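Local atomic coordinates of autophagy protein 5 (PDB entry 2DYO), a protein that takes part in cytoplasm-to-vacuole transport and autophagic vesicle formation in budding yeast, and is required for nucleophagy and mitophagy. Residues K233-E236 and G237-L240; L168-N171 and E172-F176. All coordinates share one frame; numbering follows the deposited sequence.

Interaction 1 (K233-E236 and G237-L240); sequences KDIE and GDIL
Ile235 and Ile239 meet on the inner side of a single short helical turn, helix 236-239, in the second ubiquitin-like domain of the protein (UblB); Ile235 stands at its N-cap position. The tight part of the contact is apolar. CG1 of Ile235 lies 4.0 Å from CD1 of Ile239, and the two branched chains pass at a slant. In Ile235 this CG1 branch sits between the backbone N and the carbonyl carbon (chi1 65°), which brings it alongside the end of Ile239. Both residues are buried: Ile235 also packs on Leu205 and Ile239 on Ile207, two residues of strand 205-208, so the turn is laid against the sheet by its isoleucines.

The backbone closes the turn. The carbonyl of Ile235 takes the N-H of Asp238, with N to O at 2.9 Å and the donor 51° out of the carbonyl plane, and a weak, longer bond from Ile239 N. The methylene CB of Asp238 rests near the same oxygen.

The other side is looser and more polar. The extended Glu236 chain leads away from the turn towards Lys233, and its OE2 reaches Lys233 NZ in a long salt bridge, 3.6 Å. A water spans the opening of the turn, donating to Asp234 O and accepting from Gly237 N at 2.8 Å.

The exit is firmer again: where Leu240 leaves helical geometry, its CB and CG lie against Glu236 O, and that oxygen accepts Leu240 N at 2.9 Å in a nearly straight bond, N-H...O 167°.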
ATOM      1  N   LYS A 233      20.094  10.388   5.927  1.00 22.26           N
ATOM      2  CA  LYS A 233      20.589  11.403   6.859  1.00 23.62           C
ATOM      3  C   LYS A 233      20.728  12.742   6.143  1.00 21.89           C
ATOM      4  O   LYS A 233      20.435  13.792   6.711  1.00 25.56           O
ATOM      5  CB  LYS A 233      21.948  10.994   7.429  1.00 23.66           C
ATOM      6  CG  LYS A 233      22.528  11.991   8.428  1.00 29.31           C
ATOM      7  CD  LYS A 233      21.811  11.903   9.770  1.00 31.37           C
ATOM      8  CE  LYS A 233      22.484  12.780  10.828  1.00 34.17           C
ATOM      9  NZ  LYS A 233      21.960  12.473  12.196  1.00 31.85           N
ATOM     10  N   ASP A 234      21.182  12.696   4.896  1.00 21.60           N
ATOM     11  CA  ASP A 234      21.357  13.900   4.092  1.00 22.50           C
ATOM     12  C   ASP A 234      20.056  14.681   3.913  1.00 24.53           C
ATOM     13  O   ASP A 234      20.078  15.898   3.717  1.00 23.91           O
ATOM     14  CB  ASP A 234      21.910  13.539   2.712  1.00 22.50           C
ATOM     15  CG  ASP A 234      23.402  13.295   2.723  1.00 26.23           C
ATOM     16  OD1 ASP A 234      23.914  12.740   1.727  1.00 26.56           O
ATOM     17  OD2 ASP A 234      24.064  13.670   3.715  1.00 26.10           O
ATOM     18  N   ILE A 235      18.920  13.991   3.956  1.00 22.28           N
ATOM     19  CA  ILE A 235      17.654  14.691   3.795  1.00 22.81           C
ATOM     20  C   ILE A 235      16.907  14.766   5.116  1.00 22.30           C
ATOM     21  O   ILE A 235      15.677  14.837   5.144  1.00 21.88           O
ATOM     22  CB  ILE A 235      16.753  14.019   2.731  1.00 21.82           C
ATOM     23  CG1 ILE A 235      16.338  12.619   3.183  1.00 22.97           C
ATOM     24  CG2 ILE A 235      17.479  13.960   1.400  1.00 23.15           C
ATOM     25  CD1 ILE A 235      15.173  12.044   2.365  1.00 22.85           C
ATOM     26  N   GLU A 236      17.667  14.752   6.209  1.00 23.86           N
ATOM     27  CA  GLU A 236      17.115  14.822   7.556  1.00 25.77           C
ATOM     28  C   GLU A 236      16.273  16.083   7.716  1.00 26.70           C
ATOM     29  O   GLU A 236      15.415  16.156   8.596  1.00 27.37           O
ATOM     30  CB  GLU A 236      18.247  14.833   8.592  1.00 29.55           C
ATOM     31  CG  GLU A 236      19.172  16.045   8.466  1.00 32.28           C
ATOM     32  CD  GLU A 236      20.338  16.033   9.451  1.00 35.09           C
ATOM     33  OE1 GLU A 236      21.230  16.903   9.325  1.00 33.61           O
ATOM     34  OE2 GLU A 236      20.365  15.166  10.350  1.00 30.96           O
ATOM     35  N   GLY A 237      16.531  17.068   6.863  1.00 28.18           N
ATOM     36  CA  GLY A 237      15.797  18.322   6.923  1.00 30.69           C
ATOM     37  C   GLY A 237      14.360  18.190   6.445  1.00 31.46           C
ATOM     38  O   GLY A 237      13.513  19.022   6.779  1.00 31.09           O
ATOM     39  N   ASP A 238      14.086  17.150   5.660  1.00 29.17           N
ATOM     40  CA  ASP A 238      12.740  16.906   5.146  1.00 29.14           C
ATOM     41  C   ASP A 238      12.025  15.907   6.041  1.00 29.50           C
ATOM     42  O   ASP A 238      10.797  15.867   6.095  1.00 28.64           O
ATOM     43  CB  ASP A 238      12.800  16.343   3.726  1.00 29.82           C
ATOM     44  CG  ASP A 238      13.352  17.329   2.730  1.00 32.05           C
ATOM     45  OD1 ASP A 238      14.338  16.989   2.047  1.00 33.49           O
ATOM     46  OD2 ASP A 238      12.799  18.443   2.626  1.00 32.15           O
ATOM     47  N   ILE A 239      12.804  15.105   6.754  1.00 30.51           N
ATOM     48  CA  ILE A 239      12.243  14.090   7.627  1.00 30.91           C
ATOM     49  C   ILE A 239      11.903  14.597   9.017  1.00 29.93           C
ATOM     50  O   ILE A 239      10.814  14.339   9.519  1.00 29.57           O
ATOM     51  CB  ILE A 239      13.201  12.892   7.739  1.00 31.24           C
ATOM     52  CG1 ILE A 239      13.379  12.259   6.354  1.00 31.32           C
ATOM     53  CG2 ILE A 239      12.668  11.889   8.753  1.00 31.16           C
ATOM     54  CD1 ILE A 239      14.392  11.132   6.309  1.00 32.33           C
ATOM     55  N   LEU A 240      12.830  15.314   9.641  1.00 30.31           N
ATOM     56  CA  LEU A 240      12.601  15.830  10.985  1.00 30.84           C
ATOM     57  C   LEU A 240      11.815  17.136  10.922  1.00 31.87           C
ATOM     58  O   LEU A 240      11.865  17.852   9.919  1.00 33.02           O
ATOM     59  CB  LEU A 240      13.937  16.056  11.702  1.00 32.26           C
ATOM     60  CG  LEU A 240      14.889  14.849  11.725  1.00 34.07           C
ATOM     61  CD1 LEU A 240      16.165  15.222  12.461  1.00 33.68           C
ATOM     62  CD2 LEU A 240      14.211  13.657  12.400  1.00 31.76           C
TER
HETATM   63  O   HOH W   1      18.709  17.687   5.266  1.00 37.20           O

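Interaction 2 (L168-N171 and E172-F176)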
ATOM      1  N   LEU A 168       3.062   4.908 -23.859  1.00 29.82           N
ATOM      2  CA  LEU A 168       2.668   3.506 -23.786  1.00 30.29           C
ATOM      3  C   LEU A 168       1.392   3.354 -24.611  1.00 27.69           C
ATOM      4  O   LEU A 168       0.623   4.304 -24.731  1.00 27.91           O
ATOM      5  CB  LEU A 168       2.371   3.105 -22.339  1.00 31.15           C
ATOM      6  CG  LEU A 168       3.496   3.149 -21.304  1.00 32.40           C
ATOM      7  CD1 LEU A 168       2.928   2.759 -19.933  1.00 32.14           C
ATOM      8  CD2 LEU A 168       4.605   2.201 -21.704  1.00 31.34           C
ATOM      9  N   SER A 169       1.168   2.179 -25.188  1.00 29.55           N
ATOM     10  CA  SER A 169      -0.057   1.968 -25.951  1.00 29.83           C
ATOM     11  C   SER A 169      -1.170   1.855 -24.915  1.00 31.25           C
ATOM     12  O   SER A 169      -0.905   1.565 -23.745  1.00 29.02           O
ATOM     13  CB  SER A 169       0.015   0.679 -26.772  1.00 29.32           C
ATOM     14  OG  SER A 169      -0.066  -0.476 -25.956  1.00 29.56           O
ATOM     15  N   VAL A 170      -2.403   2.105 -25.333  1.00 29.11           N
ATOM     16  CA  VAL A 170      -3.527   2.010 -24.416  1.00 29.73           C
ATOM     17  C   VAL A 170      -3.522   0.643 -23.741  1.00 30.24           C
ATOM     18  O   VAL A 170      -3.615   0.556 -22.518  1.00 29.58           O
ATOM     19  CB  VAL A 170      -4.862   2.228 -25.153  1.00 28.96           C
ATOM     20  CG1 VAL A 170      -6.033   1.918 -24.228  1.00 31.34           C
ATOM     21  CG2 VAL A 170      -4.943   3.669 -25.647  1.00 24.61           C
ATOM     22  N   ASN A 171      -3.384  -0.421 -24.530  1.00 29.29           N
ATOM     23  CA  ASN A 171      -3.366  -1.774 -23.973  1.00 30.09           C
ATOM     24  C   ASN A 171      -2.161  -2.047 -23.073  1.00 30.36           C
ATOM     25  O   ASN A 171      -2.216  -2.901 -22.186  1.00 26.85           O
ATOM     26  CB  ASN A 171      -3.407  -2.819 -25.091  1.00 30.99           C
ATOM     27  CG  ASN A 171      -4.715  -2.798 -25.858  1.00 33.88           C
ATOM     28  OD1 ASN A 171      -5.707  -2.234 -25.397  1.00 32.48           O
ATOM     29  ND2 ASN A 171      -4.728  -3.426 -27.032  1.00 30.94           N
ATOM     30  N   GLU A 172      -1.066  -1.333 -23.304  1.00 30.16           N
ATOM     31  CA  GLU A 172       0.120  -1.531 -22.484  1.00 31.58           C
ATOM     32  C   GLU A 172      -0.195  -1.031 -21.072  1.00 31.09           C
ATOM     33  O   GLU A 172       0.157  -1.669 -20.076  1.00 31.55           O
ATOM     34  CB  GLU A 172       1.300  -0.761 -23.085  1.00 35.12           C
ATOM     35  CG  GLU A 172       2.636  -1.461 -22.908  1.00 40.72           C
ATOM     36  CD  GLU A 172       3.687  -0.981 -23.898  1.00 43.79           C
ATOM     37  OE1 GLU A 172       4.788  -1.573 -23.919  1.00 45.85           O
ATOM     38  OE2 GLU A 172       3.413  -0.019 -24.652  1.00 42.75           O
ATOM     39  N   ALA A 173      -0.878   0.108 -21.004  1.00 29.13           N
ATOM     40  CA  ALA A 173      -1.268   0.712 -19.735  1.00 30.21           C
ATOM     41  C   ALA A 173      -2.274  -0.171 -19.002  1.00 29.18           C
ATOM     42  O   ALA A 173      -2.222  -0.299 -17.781  1.00 27.72           O
ATOM     43  CB  ALA A 173      -1.865   2.088 -19.978  1.00 27.92           C
ATOM     44  N   ARG A 174      -3.192  -0.774 -19.750  1.00 28.57           N
ATOM     45  CA  ARG A 174      -4.199  -1.642 -19.155  1.00 29.20           C
ATOM     46  C   ARG A 174      -3.520  -2.880 -18.611  1.00 28.43           C
ATOM     47  O   ARG A 174      -3.882  -3.388 -17.552  1.00 27.69           O
ATOM     48  CB  ARG A 174      -5.230  -2.046 -20.208  1.00 33.57           C
ATOM     49  CG  ARG A 174      -5.625  -0.903 -21.090  1.00 39.16           C
ATOM     50  CD  ARG A 174      -7.027  -0.435 -20.825  1.00 45.59           C
ATOM     51  NE  ARG A 174      -7.993  -1.188 -21.614  1.00 49.58           N
ATOM     52  CZ  ARG A 174      -9.122  -0.670 -22.082  1.00 53.28           C
ATOM     53  NH1 ARG A 174      -9.416   0.598 -21.834  1.00 54.42           N
ATOM     54  NH2 ARG A 174      -9.948  -1.409 -22.810  1.00 55.51           N
ATOM     55  N   LYS A 175      -2.530  -3.360 -19.356  1.00 26.31           N
ATOM     56  CA  LYS A 175      -1.767  -4.546 -18.983  1.00 27.87           C
ATOM     57  C   LYS A 175      -0.979  -4.264 -17.699  1.00 25.87           C
ATOM     58  O   LYS A 175      -0.781  -5.147 -16.866  1.00 26.58           O
ATOM     59  CB  LYS A 175      -0.806  -4.904 -20.123  1.00 29.52           C
ATOM     60  CG  LYS A 175       0.004  -6.179 -19.941  1.00 34.95           C
ATOM     61  CD  LYS A 175       0.999  -6.318 -21.092  1.00 37.82           C
ATOM     62  CE  LYS A 175       1.786  -7.612 -21.026  1.00 41.20           C
ATOM     63  NZ  LYS A 175       2.770  -7.709 -22.144  1.00 43.32           N
ATOM     64  N   PHE A 176      -0.528  -3.023 -17.560  1.00 24.91           N
ATOM     65  CA  PHE A 176       0.232  -2.602 -16.388  1.00 23.92           C
ATOM     66  C   PHE A 176      -0.673  -2.759 -15.158  1.00 23.71           C
ATOM     67  O   PHE A 176      -0.319  -3.457 -14.209  1.00 24.40           O
ATOM     68  CB  PHE A 176       0.684  -1.146 -16.575  1.00 22.80           C
ATOM     69  CG  PHE A 176       1.706  -0.677 -15.565  1.00 23.92           C
ATOM     70  CD1 PHE A 176       2.529  -1.582 -14.900  1.00 24.27           C
ATOM     71  CD2 PHE A 176       1.850   0.680 -15.291  1.00 23.27           C
ATOM     72  CE1 PHE A 176       3.481  -1.139 -13.974  1.00 25.81           C
ATOM     73  CE2 PHE A 176       2.795   1.135 -14.369  1.00 24.15           C
ATOM     74  CZ  PHE A 176       3.611   0.225 -13.710  1.00 23.38           C
TER
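Ser169 and Glu172 form a capping box at the start of helix 170-182, each side chain meeting the other's backbone N-H. Ser169 OG, held between its backbone N and carbonyl carbon (chi1 72°), accepts from Glu172 N at 3.0 Å with a bent N-H...O angle of 135°. The return bond is much straighter: Glu172 OE2 accepts Ser169 N on its anti lone pair, at 3.2 Å and 172°. The other carboxylate oxygen, OE1, forms a salt bridge with Lys194. An alanine in place of Glu172 would probably leave Ser169 N without its capping acceptor and Lys194 without this acidic partner.

Among the backbone bonds of the first turn, Ser169 O receives Ala173 N at 3.1 Å, and Asn171 O takes Lys175 N one step further on.

Van der Waals contact comes from Leu168, whose side chain crosses that of Glu172 at about a right angle and sets its methyl CD2 against the carboxylate, 3.9 Å from Glu172 OE2.

Within the helical bundle region, this end of the helix runs beside helix 185-195: Glu172 packs on Ile191, while Phe176 is buried against Ile191 and Ile195 and meets Trp151 of helix 142-159 edge-to-face.

In the fold
Both interactions lie at the start of a helix, yet in different parts of the fold and without touching: their centres are 37 Å apart, and their nearest atoms about 23 Å. Interaction 1 belongs to the UblB domain and is partly buried, its apolar face turned to a strand of the sheet; interaction 2 belongs to the helical bundle region and is a surface contact whose neighbours are other helices. The chemistry follows the setting. Residues 233-240 rely on isoleucine packing and backbone bonds, with an N-cap residue that is hydrophobic, whereas residues 168-176 start their helix with reciprocal polar side-chain capping, backed by an interhelical salt bridge.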